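PDB 4P1V: P domain of VPI from Norovirus Hu/GI.7/TCH-060/USA/2003, which forms the protruding, dimeric part of the norovirus capsid and binds H-type 2 histo-blood group antigen, a glycan probably used for attachment to host cells. Local coordinates for residues Arg238-Leu243 / Val291-Gln296; Phe113-Asn118 / Thr151-Gly156; Ala136-Ser141 / Glu184-Ala189. All coordinates share one frame; numbering follows the deposited sequence.

Contact 1. Residues Arg238-Leu243 / Val291-Gln296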
ATOM      1  N   ARG A 238       9.314  23.856 -12.882  1.00 12.84           N
ATOM      2  CA  ARG A 238       9.328  25.083 -13.675  1.00 13.87           C
ATOM      3  C   ARG A 238       9.195  26.337 -12.851  1.00 13.71           C
ATOM      4  O   ARG A 238       9.017  27.419 -13.396  1.00 17.98           O
ATOM      5  CB  ARG A 238       8.228  25.083 -14.734  1.00 16.89           C
ATOM      6  CG  ARG A 238       8.338  23.962 -15.730  1.00 20.23           C
ATOM      7  CD  ARG A 238       7.392  24.182 -16.903  1.00 28.31           C
ATOM      8  NE  ARG A 238       7.367  23.034 -17.807  1.00 37.25           N
ATOM      9  CZ  ARG A 238       8.246  22.836 -18.785  1.00 43.37           C
ATOM     10  NH1 ARG A 238       9.197  23.732 -19.013  1.00 44.10           N
ATOM     11  NH2 ARG A 238       8.153  21.760 -19.558  1.00 42.04           N
ATOM     12  N   GLY A 239       9.323  26.196 -11.543  1.00 12.57           N
ATOM     13  CA  GLY A 239       9.298  27.346 -10.665  1.00 14.40           C
ATOM     14  C   GLY A 239       9.871  26.963  -9.322  1.00 11.23           C
ATOM     15  O   GLY A 239      10.261  25.816  -9.114  1.00 11.67           O
ATOM     16  N   GLU A 240       9.918  27.918  -8.400  1.00 11.56           N
ATOM     17  CA  GLU A 240      10.537  27.692  -7.096  1.00 10.35           C
ATOM     18  C   GLU A 240       9.629  26.941  -6.124  1.00  9.07           C
ATOM     19  O   GLU A 240      10.099  26.329  -5.165  1.00  9.02           O
ATOM     20  CB  GLU A 240      10.971  29.029  -6.488  1.00 10.67           C
ATOM     21  CG  GLU A 240      12.124  29.679  -7.218  1.00 14.62           C
ATOM     22  CD  GLU A 240      12.432  31.089  -6.753  1.00 18.62           C
ATOM     23  OE1 GLU A 240      11.647  31.677  -5.975  1.00 16.36           O
ATOM     24  OE2 GLU A 240      13.504  31.589  -7.146  1.00 25.80           O
ATOM     25  N   ALA A 241       8.327  27.002  -6.380  1.00  7.68           N
ATOM     26  CA  ALA A 241       7.325  26.297  -5.583  1.00  7.18           C
ATOM     27  C   ALA A 241       6.069  26.097  -6.411  1.00  9.31           C
ATOM     28  O   ALA A 241       5.841  26.815  -7.382  1.00  9.42           O
ATOM     29  CB  ALA A 241       6.993  27.072  -4.319  1.00  7.53           C
ATOM     30  N   ALA A 242       5.289  25.085  -6.064  1.00  7.54           N
ATOM     31  CA  ALA A 242       4.008  24.872  -6.709  1.00  7.81           C
ATOM     32  C   ALA A 242       2.872  25.266  -5.765  1.00  9.21           C
ATOM     33  O   ALA A 242       2.752  24.729  -4.663  1.00 10.88           O
ATOM     34  CB  ALA A 242       3.877  23.433  -7.112  1.00  6.16           C
ATOM     35  N   LEU A 243       2.050  26.224  -6.196  1.00  7.52           N
ATOM     36  CA  LEU A 243       0.865  26.608  -5.439  1.00  6.87           C
ATOM     37  C   LEU A 243      -0.238  25.590  -5.682  1.00  7.31           C
ATOM     38  O   LEU A 243      -0.622  25.339  -6.830  1.00  8.89           O
ATOM     39  CB  LEU A 243       0.383  27.995  -5.859  1.00  6.63           C
ATOM     40  CG  LEU A 243      -0.921  28.500  -5.220  1.00  7.49           C
ATOM     41  CD1 LEU A 243      -0.785  28.664  -3.710  1.00 11.74           C
ATOM     42  CD2 LEU A 243      -1.330  29.824  -5.855  1.00  8.56           C
ATOM     43  N   VAL A 291       4.982  29.243  -8.689  1.00  9.55           N
ATOM     44  CA  VAL A 291       5.175  30.513  -7.991  1.00  9.65           C
ATOM     45  C   VAL A 291       6.569  30.663  -7.363  1.00 11.23           C
ATOM     46  O   VAL A 291       7.346  29.705  -7.260  1.00 11.94           O
ATOM     47  CB  VAL A 291       4.092  30.754  -6.873  1.00  9.89           C
ATOM     48  CG1 VAL A 291       2.696  30.704  -7.443  1.00 10.32           C
ATOM     49  CG2 VAL A 291       4.183  29.721  -5.773  1.00  9.23           C
ATOM     50  N   SER A 292       6.845  31.883  -6.915  1.00  9.73           N
ATOM     51  CA  SER A 292       8.088  32.195  -6.236  1.00  9.49           C
ATOM     52  C   SER A 292       8.130  31.465  -4.899  1.00  8.95           C
ATOM     53  O   SER A 292       7.093  31.194  -4.294  1.00 11.79           O
ATOM     54  CB  SER A 292       8.162  33.711  -6.007  1.00 16.71           C
ATOM     55  OG  SER A 292       8.928  34.051  -4.863  1.00 17.53           O
ATOM     56  N   ARG A 293       9.334  31.172  -4.420  1.00 12.57           N
ATOM     57  CA  ARG A 293       9.499  30.522  -3.125  1.00 14.21           C
ATOM     58  C   ARG A 293       8.892  31.365  -2.003  1.00  8.40           C
ATOM     59  O   ARG A 293       8.548  30.846  -0.940  1.00 11.45           O
ATOM     60  CB  ARG A 293      10.979  30.256  -2.842  1.00 20.83           C
ATOM     61  CG  ARG A 293      11.836  31.511  -2.785  1.00 25.81           C
ATOM     62  CD  ARG A 293      13.302  31.168  -2.568  1.00 30.32           C
ATOM     63  NE  ARG A 293      13.469  29.972  -1.748  1.00 35.37           N
ATOM     64  CZ  ARG A 293      14.210  28.925  -2.095  1.00 34.00           C
ATOM     65  NH1 ARG A 293      14.858  28.924  -3.252  1.00 32.69           N
ATOM     66  NH2 ARG A 293      14.305  27.880  -1.286  1.00 30.76           N
ATOM     67  N   TYR A 294       8.765  32.664  -2.251  1.00 10.68           N
ATOM     68  CA  TYR A 294       8.199  33.595  -1.280  1.00  9.66           C
ATOM     69  C   TYR A 294       6.770  34.032  -1.575  1.00 10.29           C
ATOM     70  O   TYR A 294       6.302  35.028  -1.014  1.00 10.94           O
ATOM     71  CB  TYR A 294       9.092  34.814  -1.088  1.00 14.32           C
ATOM     72  CG  TYR A 294      10.486  34.454  -0.665  1.00 18.20           C
ATOM     73  CD1 TYR A 294      10.722  33.853   0.563  1.00 22.40           C
ATOM     74  CD2 TYR A 294      11.559  34.684  -1.502  1.00 22.38           C
ATOM     75  CE1 TYR A 294      11.990  33.521   0.954  1.00 27.05           C
ATOM     76  CE2 TYR A 294      12.825  34.352  -1.123  1.00 28.61           C
ATOM     77  CZ  TYR A 294      13.040  33.770   0.100  1.00 29.08           C
ATOM     78  OH  TYR A 294      14.318  33.443   0.473  1.00 37.10           O
ATOM     79  N   TYR A 295       6.071  33.284  -2.427  1.00 10.14           N
ATOM     80  CA  TYR A 295       4.645  33.505  -2.603  1.00 10.66           C
ATOM     81  C   TYR A 295       4.013  33.492  -1.208  1.00 10.72           C
ATOM     82  O   TYR A 295       4.251  32.596  -0.396  1.00 10.09           O
ATOM     83  CB  TYR A 295       4.028  32.420  -3.487  1.00 10.34           C
ATOM     84  CG  TYR A 295       2.534  32.580  -3.662  1.00 11.91           C
ATOM     85  CD1 TYR A 295       1.654  32.036  -2.729  1.00 12.66           C
ATOM     86  CD2 TYR A 295       2.001  33.277  -4.732  1.00 11.50           C
ATOM     87  CE1 TYR A 295       0.290  32.186  -2.846  1.00 11.25           C
ATOM     88  CE2 TYR A 295       0.635  33.427  -4.866  1.00 12.01           C
ATOM     89  CZ  TYR A 295      -0.216  32.879  -3.923  1.00 12.30           C
ATOM     90  OH  TYR A 295      -1.576  33.029  -4.048  1.00 13.70           O
ATOM     91  N   GLN A 296       3.244  34.536  -0.941  1.00 11.52           N
ATOM     92  CA  GLN A 296       2.647  34.774   0.354  1.00 11.76           C
ATOM     93  C   GLN A 296       1.269  34.118   0.446  1.00 11.79           C
ATOM     94  O   GLN A 296       0.339  34.559  -0.225  1.00 13.02           O
ATOM     95  CB  GLN A 296       2.562  36.282   0.525  1.00 13.95           C
ATOM     96  CG  GLN A 296       2.280  36.782   1.888  1.00 16.60           C
ATOM     97  CD  GLN A 296       2.562  38.270   1.988  1.00 18.45           C
ATOM     98  OE1 GLN A 296       3.617  38.686   2.465  1.00 23.67           O
ATOM     99  NE2 GLN A 296       1.627  39.079   1.499  1.00 17.81           N
TER
HETATM  100  O   HOH W   1      11.307  34.249  -5.814  1.00 29.62           O
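V291 and E240 bury the most surface here, followed by L243. The backbone of V291 faces both E240 and A241. V291 N bonds almost straight to A241 O, at 2.9 Å and 174°. V291 O takes two weak bonds in return, from A241 N and E240 N, the latter at 3.3 Å. Two residues set against one make a classic beta bulge. It lies where the antiparallel strands 241-247 and 284-291 meet at their ends, in the sheet of the P1 subdomain. Beyond the bulge the chain makes a type I turn from S292 to Y295, and E240 bonds to the second residue of the turn. With CG beside the backbone N (chi1 -69°) and the rest of the chain extended, E240 OE1 receives R293 N at 2.8 Å. The bond is straight and uses the anti lone pair. The same oxygen takes a water that also reaches S292 OG. R293 CG lies only 3.2 Å from E240 OE1. The R293 chain crosses that of E240 at about a right angle, and R293 NE stays 4.9 Å from E240 OE1, so no salt bridge forms. Inside the turn, S292 OG accepts from Y294 N as an ST turn. Farther along the strand, L243 CB packs on V291 CG1 at 3.9 Å. The tip of L243 meets the Y295 ring obliquely, L243 CD2 lying 3.7 Å from Y295 OH. That hydroxyl is hydrogen-bonded to E257 on strand 254-261.

Contact 2. Residues Phe113-Asn118 / Thr151-Gly156; sequences FKVDQN and TGDQLG
K114 holds CG anti to its backbone N (chi1 -168°) and then runs fully extended, which carries NZ to T151. F113 CG sits between the backbone N and the carbonyl carbon (chi1 71°), which lays its ring alongside L155, the two side chains pointing the same way. These residues join neighbouring antiparallel strands, 107-114 and 153-162, in the six-stranded antiparallel beta-barrel of the P2 subdomain. F113 and L155 form a hydrogen-bonded pair, each N bonding to the other's O. K114 and Q154 are the adjoining non-hydrogen-bonded pair. V115, the second residue of a type II turn from K114 to Q117, bonds through its N to D153 O at 2.9 Å.

One face of the pair carries F113 and L155, with F113 CE1 and L155 CD2 4.2 Å apart. V115 CG2 comes against L155 CB at 3.7 Å. F113 also packs on P209 of the second subunit, and V115 on D207 of that subunit. The other face carries K114 and Q154. Q154 NE2 bonds to T151 O while lying 3.5 Å from K114 CB. The OE1 atom of Q154 bonds to T112. The D153 carboxylate makes a salt bridge with R67 on strand 65-73, and a water links D153 OD2 to D116 OD2. K114 NZ donates to T151 OG1 at 2.9 Å and makes a weak bond to Q117 OE1 at 3.2 Å.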
ATOM      1  N   PHE A 113       6.159 -13.829   7.288  1.00  6.26           N
ATOM      2  CA  PHE A 113       5.966 -15.220   6.914  1.00  4.07           C
ATOM      3  C   PHE A 113       7.138 -15.684   6.083  1.00  5.33           C
ATOM      4  O   PHE A 113       7.868 -14.864   5.534  1.00  5.52           O
ATOM      5  CB  PHE A 113       4.643 -15.424   6.170  1.00  5.90           C
ATOM      6  CG  PHE A 113       4.621 -14.847   4.762  1.00  6.16           C
ATOM      7  CD1 PHE A 113       4.532 -13.474   4.556  1.00  6.85           C
ATOM      8  CD2 PHE A 113       4.633 -15.676   3.647  1.00  9.71           C
ATOM      9  CE1 PHE A 113       4.489 -12.938   3.269  1.00  6.85           C
ATOM     10  CE2 PHE A 113       4.586 -15.146   2.354  1.00  7.70           C
ATOM     11  CZ  PHE A 113       4.522 -13.772   2.168  1.00  8.49           C
ATOM     12  N   LYS A 114       7.310 -17.002   5.993  1.00  4.05           N
ATOM     13  CA  LYS A 114       8.377 -17.587   5.197  1.00  4.95           C
ATOM     14  C   LYS A 114       7.953 -17.684   3.735  1.00  6.75           C
ATOM     15  O   LYS A 114       6.962 -18.327   3.390  1.00  8.42           O
ATOM     16  CB  LYS A 114       8.754 -18.964   5.746  1.00  7.61           C
ATOM     17  CG  LYS A 114      10.044 -19.522   5.172  1.00  9.83           C
ATOM     18  CD  LYS A 114      10.428 -20.819   5.839  1.00 10.95           C
ATOM     19  CE  LYS A 114      11.676 -21.415   5.227  1.00 16.09           C
ATOM     20  NZ  LYS A 114      12.059 -22.593   6.038  1.00 22.75           N
ATOM     21  N   VAL A 115       8.716 -17.020   2.875  1.00  9.78           N
ATOM     22  CA  VAL A 115       8.384 -16.958   1.466  1.00 10.48           C
ATOM     23  C   VAL A 115       8.785 -18.288   0.826  1.00 19.49           C
ATOM     24  O   VAL A 115       9.743 -18.914   1.276  1.00 21.28           O
ATOM     25  CB  VAL A 115       9.133 -15.815   0.775  1.00 13.57           C
ATOM     26  CG1 VAL A 115       8.691 -15.693  -0.690  1.00 16.49           C
ATOM     27  CG2 VAL A 115       8.892 -14.505   1.515  1.00 14.47           C
ATOM     28  N   ASP A 116       8.068 -18.744  -0.189  1.00 26.75           N
ATOM     29  CA  ASP A 116       8.437 -20.007  -0.832  1.00 33.12           C
ATOM     30  C   ASP A 116       8.439 -21.226   0.118  1.00 33.43           C
ATOM     31  O   ASP A 116       9.226 -22.159  -0.075  1.00 35.28           O
ATOM     32  CB  ASP A 116       9.834 -19.875  -1.480  1.00 37.44           C
ATOM     33  CG  ASP A 116       9.885 -18.831  -2.590  1.00 40.61           C
ATOM     34  OD1 ASP A 116       8.863 -18.660  -3.297  1.00 39.62           O
ATOM     35  OD2 ASP A 116      10.947 -18.191  -2.775  1.00 39.56           O
ATOM     36  N   GLN A 117       7.583 -21.213   1.139  1.00 30.52           N
ATOM     37  CA  GLN A 117       7.466 -22.326   2.094  1.00 27.32           C
ATOM     38  C   GLN A 117       6.054 -22.876   1.963  1.00 23.99           C
ATOM     39  O   GLN A 117       5.102 -22.094   1.926  1.00 21.82           O
ATOM     40  CB  GLN A 117       7.744 -21.892   3.547  1.00 28.59           C
ATOM     41  CG  GLN A 117       7.402 -22.965   4.609  1.00 31.53           C
ATOM     42  CD  GLN A 117       8.332 -24.169   4.600  1.00 32.84           C
ATOM     43  OE1 GLN A 117       9.553 -24.025   4.601  1.00 30.01           O
ATOM     44  NE2 GLN A 117       7.751 -25.366   4.538  1.00 33.59           N
ATOM     45  N   ASN A 118       5.898 -24.194   1.868  1.00 20.84           N
ATOM     46  CA  ASN A 118       4.566 -24.782   1.998  1.00 23.25           C
ATOM     47  C   ASN A 118       4.209 -24.665   3.465  1.00 24.56           C
ATOM     48  O   ASN A 118       4.775 -25.346   4.325  1.00 25.45           O
ATOM     49  CB  ASN A 118       4.523 -26.247   1.542  1.00 24.30           C
ATOM     50  CG  ASN A 118       3.090 -26.811   1.469  1.00 32.13           C
ATOM     51  OD1 ASN A 118       2.170 -26.315   2.121  1.00 30.00           O
ATOM     52  ND2 ASN A 118       2.912 -27.871   0.679  1.00 36.22           N
ATOM     53  N   THR A 151      12.503 -19.103  10.149  1.00  8.04           N
ATOM     54  CA  THR A 151      13.704 -19.560   9.462  1.00  7.31           C
ATOM     55  C   THR A 151      13.670 -19.086   8.014  1.00  7.94           C
ATOM     56  O   THR A 151      12.613 -18.732   7.498  1.00  9.48           O
ATOM     57  CB  THR A 151      13.825 -21.108   9.460  1.00 10.35           C
ATOM     58  OG1 THR A 151      12.720 -21.692   8.761  1.00 15.01           O
ATOM     59  CG2 THR A 151      13.830 -21.643  10.870  1.00 11.65           C
ATOM     60  N   GLY A 152      14.820 -19.088   7.361  1.00  7.45           N
ATOM     61  CA  GLY A 152      14.860 -18.781   5.945  1.00  7.35           C
ATOM     62  C   GLY A 152      14.476 -17.351   5.590  1.00  7.36           C
ATOM     63  O   GLY A 152      14.753 -16.414   6.335  1.00  6.61           O
ATOM     64  N   ASP A 153      13.829 -17.202   4.432  1.00  6.00           N
ATOM     65  CA  ASP A 153      13.506 -15.917   3.810  1.00  5.59           C
ATOM     66  C   ASP A 153      12.176 -15.418   4.396  1.00  6.55           C
ATOM     67  O   ASP A 153      11.117 -15.960   4.090  1.00  7.62           O
ATOM     68  CB  ASP A 153      13.415 -16.171   2.298  1.00  5.32           C
ATOM     69  CG  ASP A 153      13.223 -14.918   1.468  1.00  6.63           C
ATOM     70  OD1 ASP A 153      13.220 -13.781   1.991  1.00  6.80           O
ATOM     71  OD2 ASP A 153      13.121 -15.095   0.232  1.00  7.60           O
ATOM     72  N   GLN A 154      12.249 -14.410   5.263  1.00  4.29           N
ATOM     73  CA  GLN A 154      11.072 -13.856   5.938  1.00  3.93           C
ATOM     74  C   GLN A 154      10.707 -12.497   5.363  1.00  6.78           C
ATOM     75  O   GLN A 154      11.566 -11.636   5.223  1.00  5.69           O
ATOM     76  CB  GLN A 154      11.355 -13.667   7.425  1.00  4.76           C
ATOM     77  CG  GLN A 154      11.585 -14.961   8.191  1.00  5.40           C
ATOM     78  CD  GLN A 154      10.307 -15.767   8.405  1.00  5.24           C
ATOM     79  OE1 GLN A 154       9.270 -15.212   8.767  1.00  5.90           O
ATOM     80  NE2 GLN A 154      10.377 -17.077   8.183  1.00  7.13           N
ATOM     81  N   LEU A 155       9.427 -12.306   5.055  1.00  3.30           N
ATOM     82  CA  LEU A 155       8.940 -11.043   4.530  1.00  3.52           C
ATOM     83  C   LEU A 155       7.788 -10.580   5.386  1.00  4.85           C
ATOM     84  O   LEU A 155       6.898 -11.369   5.680  1.00  5.22           O
ATOM     85  CB  LEU A 155       8.426 -11.244   3.116  1.00  4.77           C
ATOM     86  CG  LEU A 155       7.601 -10.122   2.497  1.00  4.90           C
ATOM     87  CD1 LEU A 155       8.405  -8.823   2.424  1.00  7.39           C
ATOM     88  CD2 LEU A 155       7.148 -10.572   1.105  1.00  5.14           C
ATOM     89  N   GLY A 156       7.769  -9.317   5.777  1.00  3.84           N
ATOM     90  CA  GLY A 156       6.667  -8.896   6.613  1.00  7.13           C
ATOM     91  C   GLY A 156       6.497  -7.412   6.778  1.00  5.01           C
ATOM     92  O   GLY A 156       7.163  -6.626   6.114  1.00  5.66           O
TER
HETATM   93  O   HOH W   2      12.811 -17.497  -0.851  1.00 19.31           O

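Contact 3. Residues Ala136-Ser141 / Glu184-Ala189; sequences APHLGS and ESTHLA
The H138 imidazole has T186 CA over the centre of one face and E184 OE2 at its edge, near the ring plane. The T186 contact is a CH-pi interaction, with CA 4.1 Å from the ring centroid. The edge contact is a His-carboxylate hydrogen bond, which ties a short 3-10 segment, 137-139, to the long loop between strands 153-162 and 200-206. H138 ND1 donates to E184 OE2 at 2.7 Å, with an N-H...O angle of 159°. The acceptor uses its anti lone pair, and the ring and carboxylate planes are turned 38° apart. E184 reaches the ring with CG anti to the backbone N and an extended chain. Its other oxygen, OE1, takes S180 N, so both carboxylate oxygens are engaged. L139 lies against the same carboxylate, with L139 CG 3.5 Å from E184 OE2.

The far nitrogen of the H138 ring, NE2, is bonded to A91 O. With both nitrogens held, the ring is fixed in rotation, and the imidazole may carry a positive charge. S185 O approaches H138 CE1 obliquely at 3.1 Å. The H187 ring sits beyond, its plane at 65° to that of H138, and brings its edge atom CD2 to 3.6 Å from H138 NE2.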
ATOM      1  N   ALA A 136      21.778  -2.209  13.350  1.00 15.02           N
ATOM      2  CA  ALA A 136      22.650  -1.519  12.416  1.00 16.88           C
ATOM      3  C   ALA A 136      22.164  -1.886  11.030  1.00 13.23           C
ATOM      4  O   ALA A 136      22.867  -2.530  10.251  1.00 11.52           O
ATOM      5  CB  ALA A 136      24.115  -1.896  12.635  1.00 17.37           C
ATOM      6  N   PRO A 137      20.921  -1.496  10.727  1.00  7.46           N
ATOM      7  CA  PRO A 137      20.361  -1.912   9.450  1.00 10.50           C
ATOM      8  C   PRO A 137      21.177  -1.436   8.257  1.00 10.30           C
ATOM      9  O   PRO A 137      21.229  -2.127   7.247  1.00  9.75           O
ATOM     10  CB  PRO A 137      18.968  -1.271   9.460  1.00  8.46           C
ATOM     11  CG  PRO A 137      19.029  -0.189  10.503  1.00  7.66           C
ATOM     12  CD  PRO A 137      19.979  -0.692  11.522  1.00  9.61           C
ATOM     13  N   HIS A 138      21.860  -0.305   8.380  1.00  5.40           N
ATOM     14  CA  HIS A 138      22.648   0.125   7.249  1.00  6.25           C
ATOM     15  C   HIS A 138      23.768  -0.877   6.897  1.00  5.99           C
ATOM     16  O   HIS A 138      24.142  -1.022   5.736  1.00  6.66           O
ATOM     17  CB  HIS A 138      23.223   1.515   7.435  1.00  5.97           C
ATOM     18  CG  HIS A 138      24.062   1.926   6.284  1.00  6.65           C
ATOM     19  ND1 HIS A 138      25.433   2.042   6.356  1.00  8.42           N
ATOM     20  CD2 HIS A 138      23.738   2.140   4.978  1.00  7.42           C
ATOM     21  CE1 HIS A 138      25.915   2.352   5.159  1.00 11.24           C
ATOM     22  NE2 HIS A 138      24.903   2.416   4.315  1.00  7.85           N
ATOM     23  N   LEU A 139      24.319  -1.559   7.905  1.00  6.32           N
ATOM     24  CA  LEU A 139      25.347  -2.563   7.648  1.00  7.38           C
ATOM     25  C   LEU A 139      24.744  -3.877   7.168  1.00  8.48           C
ATOM     26  O   LEU A 139      25.472  -4.837   6.907  1.00 11.90           O
ATOM     27  CB  LEU A 139      26.206  -2.794   8.883  1.00  7.31           C
ATOM     28  CG  LEU A 139      27.054  -1.594   9.271  1.00 12.97           C
ATOM     29  CD1 LEU A 139      27.828  -1.995  10.507  1.00 14.25           C
ATOM     30  CD2 LEU A 139      27.982  -1.218   8.122  1.00 11.88           C
ATOM     31  N   GLY A 140      23.418  -3.944   7.161  1.00  6.18           N
ATOM     32  CA  GLY A 140      22.699  -5.032   6.517  1.00  6.02           C
ATOM     33  C   GLY A 140      22.112  -6.091   7.421  1.00  8.15           C
ATOM     34  O   GLY A 140      21.665  -7.133   6.950  1.00  7.21           O
ATOM     35  N   SER A 141      22.086  -5.850   8.724  1.00  7.61           N
ATOM     36  CA  SER A 141      21.474  -6.833   9.598  1.00  5.62           C
ATOM     37  C   SER A 141      20.760  -6.184  10.773  1.00  6.33           C
ATOM     38  O   SER A 141      21.120  -5.085  11.192  1.00  8.10           O
ATOM     39  CB  SER A 141      22.502  -7.860  10.095  1.00 12.47           C
ATOM     40  OG  SER A 141      23.419  -7.250  10.982  1.00 13.42           O
ATOM     41  N   GLU A 184      29.707   6.368  10.827  1.00 27.28           N
ATOM     42  CA  GLU A 184      29.333   5.609   9.631  1.00 22.66           C
ATOM     43  C   GLU A 184      28.435   6.428   8.707  1.00 19.34           C
ATOM     44  O   GLU A 184      27.451   6.998   9.169  1.00 19.62           O
ATOM     45  CB  GLU A 184      28.589   4.343  10.059  1.00 18.84           C
ATOM     46  CG  GLU A 184      28.165   3.388   8.958  1.00 15.65           C
ATOM     47  CD  GLU A 184      27.376   2.228   9.528  1.00 15.21           C
ATOM     48  OE1 GLU A 184      27.743   1.757  10.624  1.00 14.16           O
ATOM     49  OE2 GLU A 184      26.377   1.808   8.908  1.00 12.52           O
ATOM     50  N   SER A 185      28.752   6.474   7.414  1.00 19.77           N
ATOM     51  CA  SER A 185      27.912   7.181   6.443  1.00 21.48           C
ATOM     52  C   SER A 185      26.666   6.372   6.115  1.00 17.60           C
ATOM     53  O   SER A 185      26.780   5.253   5.623  1.00 16.81           O
ATOM     54  CB  SER A 185      28.669   7.424   5.142  1.00 25.08           C
ATOM     55  OG  SER A 185      29.820   8.204   5.364  1.00 28.79           O
ATOM     56  N   THR A 186      25.487   6.899   6.429  1.00 12.73           N
ATOM     57  CA  THR A 186      24.251   6.181   6.132  1.00  9.96           C
ATOM     58  C   THR A 186      23.371   6.748   4.993  1.00  8.40           C
ATOM     59  O   THR A 186      22.296   6.232   4.764  1.00  8.78           O
ATOM     60  CB  THR A 186      23.405   6.002   7.405  1.00  8.49           C
ATOM     61  OG1 THR A 186      23.051   7.288   7.911  1.00 10.67           O
ATOM     62  CG2 THR A 186      24.203   5.263   8.482  1.00 11.38           C
ATOM     63  N   HIS A 187      23.789   7.829   4.317  1.00  8.90           N
ATOM     64  CA  HIS A 187      23.084   8.349   3.124  1.00  8.54           C
ATOM     65  C   HIS A 187      21.631   8.792   3.407  1.00  6.45           C
ATOM     66  O   HIS A 187      20.709   8.523   2.625  1.00  8.65           O
ATOM     67  CB  HIS A 187      23.067   7.261   2.044  1.00 10.46           C
ATOM     68  CG  HIS A 187      24.391   6.591   1.831  1.00 11.59           C
ATOM     69  ND1 HIS A 187      25.535   7.260   1.441  1.00 14.74           N
ATOM     70  CD2 HIS A 187      24.781   5.329   2.126  1.00 12.67           C
ATOM     71  CE1 HIS A 187      26.548   6.409   1.413  1.00 16.60           C
ATOM     72  NE2 HIS A 187      26.120   5.234   1.833  1.00 14.02           N
ATOM     73  N   LEU A 188      21.449   9.516   4.512  1.00  9.48           N
ATOM     74  CA  LEU A 188      20.126   9.964   4.918  1.00  5.60           C
ATOM     75  C   LEU A 188      19.560  11.033   3.999  1.00  5.44           C
ATOM     76  O   LEU A 188      20.293  11.889   3.520  1.00  8.34           O
ATOM     77  CB  LEU A 188      20.150  10.549   6.337  1.00  5.71           C
ATOM     78  CG  LEU A 188      20.589   9.640   7.474  1.00  6.23           C
ATOM     79  CD1 LEU A 188      20.777  10.462   8.748  1.00 11.08           C
ATOM     80  CD2 LEU A 188      19.614   8.496   7.650  1.00  6.80           C
ATOM     81  N   ALA A 189      18.252  10.974   3.765  1.00  4.98           N
ATOM     82  CA  ALA A 189      17.549  12.112   3.194  1.00  6.25           C
ATOM     83  C   ALA A 189      17.760  13.272   4.157  1.00  6.13           C
ATOM     84  O   ALA A 189      17.773  13.086   5.369  1.00  5.33           O
ATOM     85  CB  ALA A 189      16.071  11.815   3.036  1.00  7.93           C
TER

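In the fold
Contacts 1 and 2 lie on opposite sides of the chain's centre, their own centres 48 Å apart. Contact 1 joins strands of the P1 sheet, contact 2 strands of the P2 barrel. Contact 3 lies nearer the middle, its centre 17 Å from that of the chain. It connects loops, and the one holding 184-189 leads from strand 153-162 of the barrel to strand 200-206 of P1. Along the chain, contacts 2 and 3 alternate their segments; their nearest atoms are about 11 Å apart. Strands 107-114 and 153-162, joined by contact 2, also carry D107, H109, W160 and S162, which lie beside a bound glycan. Contact 2 itself does not form that site; its F113 side chain is about 13 Å from a bound fucose.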